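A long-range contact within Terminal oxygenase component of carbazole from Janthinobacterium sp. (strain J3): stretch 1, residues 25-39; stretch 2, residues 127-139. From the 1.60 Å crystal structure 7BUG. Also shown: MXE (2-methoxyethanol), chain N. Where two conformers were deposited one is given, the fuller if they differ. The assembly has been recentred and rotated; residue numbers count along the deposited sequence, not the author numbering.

Stretch 1 (25-39) FRNHWYPVMFSKEIN
Stretch 2 (127-139) QEAKGCVFIYLGD

Antiparallel pairing fixes the backbones of two distant segments, and side-chain shape then decides how closely they fit; the contact between residues 25-39 and 127-139 of this oxygenase component illustrates both. The strand around 28-32 runs against strand 132-137, their directions 144° apart, with Trp-29 facing Tyr-136, Pro-31 facing Phe-134 and, past a corner at Met-33, Phe-34 facing Cys-132. Extended backbones (Tyr-30 at phi/psi -135/139, Ile-135 at -112/134) form a reciprocal pair: Tyr-30 N to Ile-135 O and Ile-135 N to Tyr-30 O, both 2.8 Å. Val-32 N reaches Val-133 O at 2.9 Å; Val-32 then departs from extended geometry (-131/-20), so it is Met-33 O that receives Val-133 N, at 2.8 Å. Pro-31, which has no amide hydrogen, occupies a non-hydrogen-bonded position and costs the ladder nothing.

On the face carrying Trp-29, Pro-31, Phe-134 and Tyr-136, bumps meet flat surfaces. Trp-29 (chi1 -68°, chi2 101°) lays its indole against the partner strand. Tyr-136 CB sits over its six-membered ring, 3.6 Å from the centroid and nearly on the normal, while the Tyr-136 ring (chi1 t, chi2 72°) turns its edge toward the five-membered ring. Gln-127 OE1 lies over the opposite indole face, 3.5 Å from Trp-29 CH2. Next along, the C-gamma-endo Pro-31 sets CB over the Phe-134 ring (chi1 m, chi2 87°), 3.7 Å from Phe-134 CE2.

Val-133 and Ile-135 point to the opposite face, where Val-133 (chi1 t) places CG2 3.8 Å from Met-33 CG; Ile-38 and Val-32, from outside that face, add contacts, Val-133 CG2 lying 4.3 Å from Ile-38 CG2 and Val-32 CG2 3.8 Å from Ile-135 CD1. Between them the stretches bury 1155 Å², both sides summed.

Polar clasps secure the ends. Arg-26, with chi1 to chi3 all t, extends to a two-pronged salt bridge, NE to Asp-139 OD2 and NH2 to Asp-139 OD1, each 2.9 Å; Gly-138 CA lies over one guanidinium face. Asn-27, at positive phi (71/39) and chi1 m, donates N to Leu-137 O (2.8 Å) and accepts Asp-139 N at OD1 (3.0 Å). That oxygen occupies the hollow left by Gly-138, where a CB would clash with it. At the far end, the type I' turn from Ala-129 to Cys-132 has Lys-130 at 59/35 and Gly-131 at 68/19, the latter a conformation favouring glycine. Gly-131 O accepts Ser-35 N at 2.8 Å, as Ser-35 begins a 3-10 segment, and Ser-35 OG (chi1 m) donates to Glu-128 OE2 at 2.5 Å.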

# COMPACT_ATOMS: atom_id res chain seq x y z
N PHE A 25 -18.87 11.67 -12.88
CA PHE A 25 -20.07 11.49 -13.73
C PHE A 25 -19.62 11.23 -15.15
O PHE A 25 -18.96 12.08 -15.79
CB PHE A 25 -20.98 12.70 -13.61
CG PHE A 25 -21.49 12.90 -12.20
CD1 PHE A 25 -22.19 11.89 -11.54
CD2 PHE A 25 -21.35 14.14 -11.60
CE1 PHE A 25 -22.73 12.14 -10.27
CE2 PHE A 25 -21.91 14.37 -10.35
CZ PHE A 25 -22.56 13.36 -9.67
N ARG A 26 -20.08 10.11 -15.70
CA ARG A 26 -19.88 9.77 -17.10
C ARG A 26 -20.82 10.63 -17.96
O ARG A 26 -21.80 11.14 -17.43
CB ARG A 26 -20.06 8.27 -17.32
CG ARG A 26 -19.59 7.77 -18.68
CD ARG A 26 -19.75 6.25 -18.75
NE ARG A 26 -19.20 5.79 -20.00
CZ ARG A 26 -17.89 5.66 -20.24
NH1 ARG A 26 -17.02 5.72 -19.24
NH2 ARG A 26 -17.50 5.30 -21.44
N ASN A 27 -20.50 10.77 -19.24
CA ASN A 27 -21.32 11.46 -20.25
C ASN A 27 -21.32 12.97 -20.00
O ASN A 27 -22.35 13.63 -20.21
CB ASN A 27 -22.72 10.82 -20.29
CG ASN A 27 -22.63 9.35 -20.57
OD1 ASN A 27 -21.98 8.96 -21.54
ND2 ASN A 27 -23.21 8.49 -19.74
N HIS A 28 -20.17 13.56 -19.60
CA HIS A 28 -19.93 15.00 -19.58
C HIS A 28 -18.57 15.29 -20.20
O HIS A 28 -17.73 14.39 -20.28
CB HIS A 28 -19.97 15.58 -18.15
CG HIS A 28 -21.26 15.46 -17.42
ND1 HIS A 28 -22.16 16.48 -17.37
CD2 HIS A 28 -21.78 14.45 -16.71
CE1 HIS A 28 -23.20 16.06 -16.65
NE2 HIS A 28 -23.00 14.84 -16.20
N TRP A 29 -18.41 16.52 -20.61
CA TRP A 29 -17.15 17.13 -21.04
C TRP A 29 -16.32 17.48 -19.81
O TRP A 29 -16.88 18.06 -18.88
CB TRP A 29 -17.41 18.38 -21.86
CG TRP A 29 -18.05 18.16 -23.19
CD1 TRP A 29 -19.36 18.33 -23.50
CD2 TRP A 29 -17.37 17.81 -24.41
NE1 TRP A 29 -19.56 18.08 -24.83
CE2 TRP A 29 -18.37 17.82 -25.42
CE3 TRP A 29 -16.06 17.52 -24.76
CZ2 TRP A 29 -18.07 17.49 -26.73
CZ3 TRP A 29 -15.76 17.26 -26.06
CH2 TRP A 29 -16.75 17.24 -27.04
N TYR A 30 -15.02 17.21 -19.91
CA TYR A 30 -14.04 17.62 -18.89
C TYR A 30 -12.79 18.22 -19.52
O TYR A 30 -12.25 17.63 -20.45
CB TYR A 30 -13.58 16.41 -18.07
CG TYR A 30 -14.68 15.83 -17.22
CD1 TYR A 30 -14.97 16.35 -15.98
CD2 TYR A 30 -15.44 14.78 -17.67
CE1 TYR A 30 -15.96 15.80 -15.18
CE2 TYR A 30 -16.47 14.25 -16.92
CZ TYR A 30 -16.72 14.74 -15.66
OH TYR A 30 -17.74 14.18 -14.95
N PRO A 31 -12.25 19.29 -18.96
CA PRO A 31 -10.96 19.81 -19.38
C PRO A 31 -9.82 19.00 -18.78
O PRO A 31 -9.93 18.58 -17.64
CB PRO A 31 -10.96 21.25 -18.91
CG PRO A 31 -11.72 21.19 -17.64
CD PRO A 31 -12.81 20.15 -17.89
N VAL A 32 -8.77 18.75 -19.57
CA VAL A 32 -7.66 17.89 -19.05
C VAL A 32 -6.30 18.53 -19.26
O VAL A 32 -5.36 18.09 -18.60
CB VAL A 32 -7.72 16.52 -19.73
CG1 VAL A 32 -9.00 15.78 -19.31
CG2 VAL A 32 -7.62 16.60 -21.21
N MET A 33 -6.18 19.49 -20.16
CA MET A 33 -4.87 20.14 -20.44
C MET A 33 -5.14 21.37 -21.29
O MET A 33 -6.29 21.60 -21.68
CB MET A 33 -3.91 19.21 -21.16
CG MET A 33 -4.30 18.90 -22.55
SD MET A 33 -3.13 17.70 -23.30
CE MET A 33 -3.63 16.21 -22.47
N PHE A 34 -4.11 22.18 -21.49
CA PHE A 34 -4.20 23.38 -22.36
C PHE A 34 -3.75 23.01 -23.76
O PHE A 34 -2.96 22.12 -23.98
CB PHE A 34 -3.41 24.54 -21.76
CG PHE A 34 -3.98 25.02 -20.45
CD1 PHE A 34 -5.14 25.78 -20.42
CD2 PHE A 34 -3.41 24.62 -19.26
CE1 PHE A 34 -5.68 26.21 -19.21
CE2 PHE A 34 -3.95 25.06 -18.06
CZ PHE A 34 -5.10 25.79 -18.03
N SER A 35 -4.39 23.63 -24.74
CA SER A 35 -4.11 23.42 -26.17
C SER A 35 -2.60 23.50 -26.44
O SER A 35 -2.08 22.66 -27.23
CB SER A 35 -4.85 24.45 -26.94
OG SER A 35 -6.26 24.25 -26.86
N LYS A 36 -1.92 24.45 -25.80
CA LYS A 36 -0.48 24.74 -26.09
C LYS A 36 0.38 23.60 -25.56
O LYS A 36 1.55 23.54 -25.87
CB LYS A 36 -0.08 26.06 -25.45
CG LYS A 36 -0.09 26.04 -23.93
CD LYS A 36 0.32 27.34 -23.24
CE LYS A 36 -0.07 28.58 -24.00
NZ LYS A 36 0.34 29.78 -23.24
N GLU A 37 -0.19 22.71 -24.76
CA GLU A 37 0.60 21.62 -24.13
C GLU A 37 0.64 20.40 -25.01
O GLU A 37 1.27 19.40 -24.60
CB GLU A 37 0.03 21.25 -22.77
CG GLU A 37 0.13 22.38 -21.79
CD GLU A 37 -0.41 22.08 -20.40
OE1 GLU A 37 -1.59 21.64 -20.29
OE2 GLU A 37 0.37 22.31 -19.43
N ILE A 38 -0.14 20.37 -26.10
CA ILE A 38 -0.17 19.20 -27.01
C ILE A 38 0.17 19.71 -28.42
O ILE A 38 -0.58 20.50 -29.00
CB ILE A 38 -1.45 18.36 -26.96
CG1 ILE A 38 -1.43 17.33 -28.08
CG2 ILE A 38 -2.70 19.20 -26.96
CD1 ILE A 38 -2.14 16.10 -27.75
N ASN A 39 1.37 19.34 -28.85
CA ASN A 39 1.93 19.72 -30.16
C ASN A 39 1.52 18.68 -31.20
O ASN A 39 1.27 17.52 -30.87
CB ASN A 39 3.46 19.79 -30.14
CG ASN A 39 4.03 20.97 -29.38
OD1 ASN A 39 3.64 22.12 -29.60
ND2 ASN A 39 4.98 20.70 -28.51
N GLN A 127 -12.57 18.35 -28.02
CA GLN A 127 -12.82 19.71 -28.57
C GLN A 127 -11.82 20.63 -27.89
O GLN A 127 -11.59 20.46 -26.67
CB GLN A 127 -14.26 20.11 -28.24
CG GLN A 127 -14.76 21.40 -28.86
CD GLN A 127 -16.22 21.56 -28.57
OE1 GLN A 127 -16.89 20.62 -28.09
NE2 GLN A 127 -16.73 22.74 -28.86
N GLU A 128 -11.31 21.63 -28.60
CA GLU A 128 -10.55 22.72 -27.96
C GLU A 128 -11.41 23.97 -27.95
O GLU A 128 -12.05 24.23 -28.97
CB GLU A 128 -9.31 23.03 -28.78
CG GLU A 128 -8.48 21.84 -29.03
CD GLU A 128 -7.18 22.28 -29.63
OE1 GLU A 128 -7.07 22.20 -30.87
OE2 GLU A 128 -6.35 22.71 -28.87
N ALA A 129 -11.50 24.66 -26.84
CA ALA A 129 -12.20 25.94 -26.73
C ALA A 129 -11.45 26.80 -25.74
O ALA A 129 -11.07 26.28 -24.68
CB ALA A 129 -13.60 25.71 -26.28
N LYS A 130 -11.18 28.03 -26.09
CA LYS A 130 -10.50 29.01 -25.19
C LYS A 130 -9.11 28.49 -24.75
O LYS A 130 -8.73 28.75 -23.61
CB LYS A 130 -11.41 29.31 -23.99
CG LYS A 130 -12.76 29.90 -24.36
CD LYS A 130 -12.60 31.10 -25.28
CE LYS A 130 -13.71 32.11 -25.17
NZ LYS A 130 -13.50 33.24 -26.11
N GLY A 131 -8.41 27.78 -25.63
CA GLY A 131 -7.09 27.23 -25.35
C GLY A 131 -7.13 26.12 -24.33
O GLY A 131 -6.06 25.76 -23.85
N CYS A 132 -8.31 25.52 -24.09
CA CYS A 132 -8.46 24.36 -23.16
C CYS A 132 -8.90 23.14 -23.94
O CYS A 132 -9.78 23.24 -24.85
CB CYS A 132 -9.48 24.66 -22.07
SG CYS A 132 -9.08 26.17 -21.14
N VAL A 133 -8.37 21.97 -23.56
CA VAL A 133 -8.72 20.70 -24.23
C VAL A 133 -9.77 19.99 -23.39
O VAL A 133 -9.45 19.62 -22.25
CB VAL A 133 -7.47 19.81 -24.39
CG1 VAL A 133 -7.80 18.44 -24.96
CG2 VAL A 133 -6.41 20.51 -25.22
N PHE A 134 -10.94 19.75 -23.99
CA PHE A 134 -12.06 19.06 -23.31
C PHE A 134 -12.26 17.69 -23.94
O PHE A 134 -12.31 17.59 -25.20
CB PHE A 134 -13.33 19.88 -23.47
CG PHE A 134 -13.39 21.16 -22.70
CD1 PHE A 134 -12.88 22.36 -23.18
CD2 PHE A 134 -13.94 21.15 -21.44
CE1 PHE A 134 -12.92 23.51 -22.40
CE2 PHE A 134 -14.05 22.33 -20.71
CZ PHE A 134 -13.56 23.50 -21.21
N ILE A 135 -12.42 16.67 -23.12
CA ILE A 135 -12.77 15.30 -23.58
C ILE A 135 -14.18 15.00 -23.10
O ILE A 135 -14.47 15.28 -21.93
CB ILE A 135 -11.75 14.28 -23.04
CG1 ILE A 135 -10.37 14.60 -23.59
CG2 ILE A 135 -12.17 12.85 -23.32
CD1 ILE A 135 -9.28 13.75 -23.03
N TYR A 136 -15.01 14.47 -23.98
CA TYR A 136 -16.35 13.98 -23.60
C TYR A 136 -16.18 12.55 -23.14
O TYR A 136 -16.00 11.67 -23.99
CB TYR A 136 -17.30 14.08 -24.78
CG TYR A 136 -18.68 13.63 -24.38
CD1 TYR A 136 -19.46 14.41 -23.55
CD2 TYR A 136 -19.19 12.41 -24.81
CE1 TYR A 136 -20.73 14.02 -23.19
CE2 TYR A 136 -20.48 12.03 -24.47
CZ TYR A 136 -21.25 12.84 -23.67
OH TYR A 136 -22.52 12.43 -23.36
N LEU A 137 -16.07 12.33 -21.83
CA LEU A 137 -15.89 10.96 -21.29
C LEU A 137 -17.28 10.33 -21.19
O LEU A 137 -17.88 10.36 -20.15
CB LEU A 137 -15.14 11.00 -19.97
CG LEU A 137 -14.39 9.74 -19.55
CD1 LEU A 137 -15.29 8.52 -19.40
CD2 LEU A 137 -13.25 9.42 -20.49
N GLY A 138 -17.73 9.84 -22.32
CA GLY A 138 -19.08 9.28 -22.44
C GLY A 138 -19.26 8.59 -23.75
O GLY A 138 -18.39 8.64 -24.62
N ASP A 139 -20.46 8.09 -23.92
CA ASP A 139 -20.84 7.17 -25.00
C ASP A 139 -21.87 7.88 -25.87
O ASP A 139 -22.59 8.74 -25.34
CB ASP A 139 -21.46 5.92 -24.41
CG ASP A 139 -20.54 5.33 -23.36
OD1 ASP A 139 -19.33 5.09 -23.72
OD2 ASP A 139 -21.01 5.22 -22.19
O1 MXE N . -21.21 24.74 -27.10
C1 MXE N . -20.76 24.66 -28.44
C2 MXE N . -21.00 23.31 -29.09
O2 MXE N . -19.76 22.60 -29.07
C3 MXE N . -19.61 21.28 -28.68
O HOH W 1 -24.80 13.56 -22.02
O HOH W 2 -23.20 5.67 -20.81
O HOH W 3 -3.57 26.71 -24.52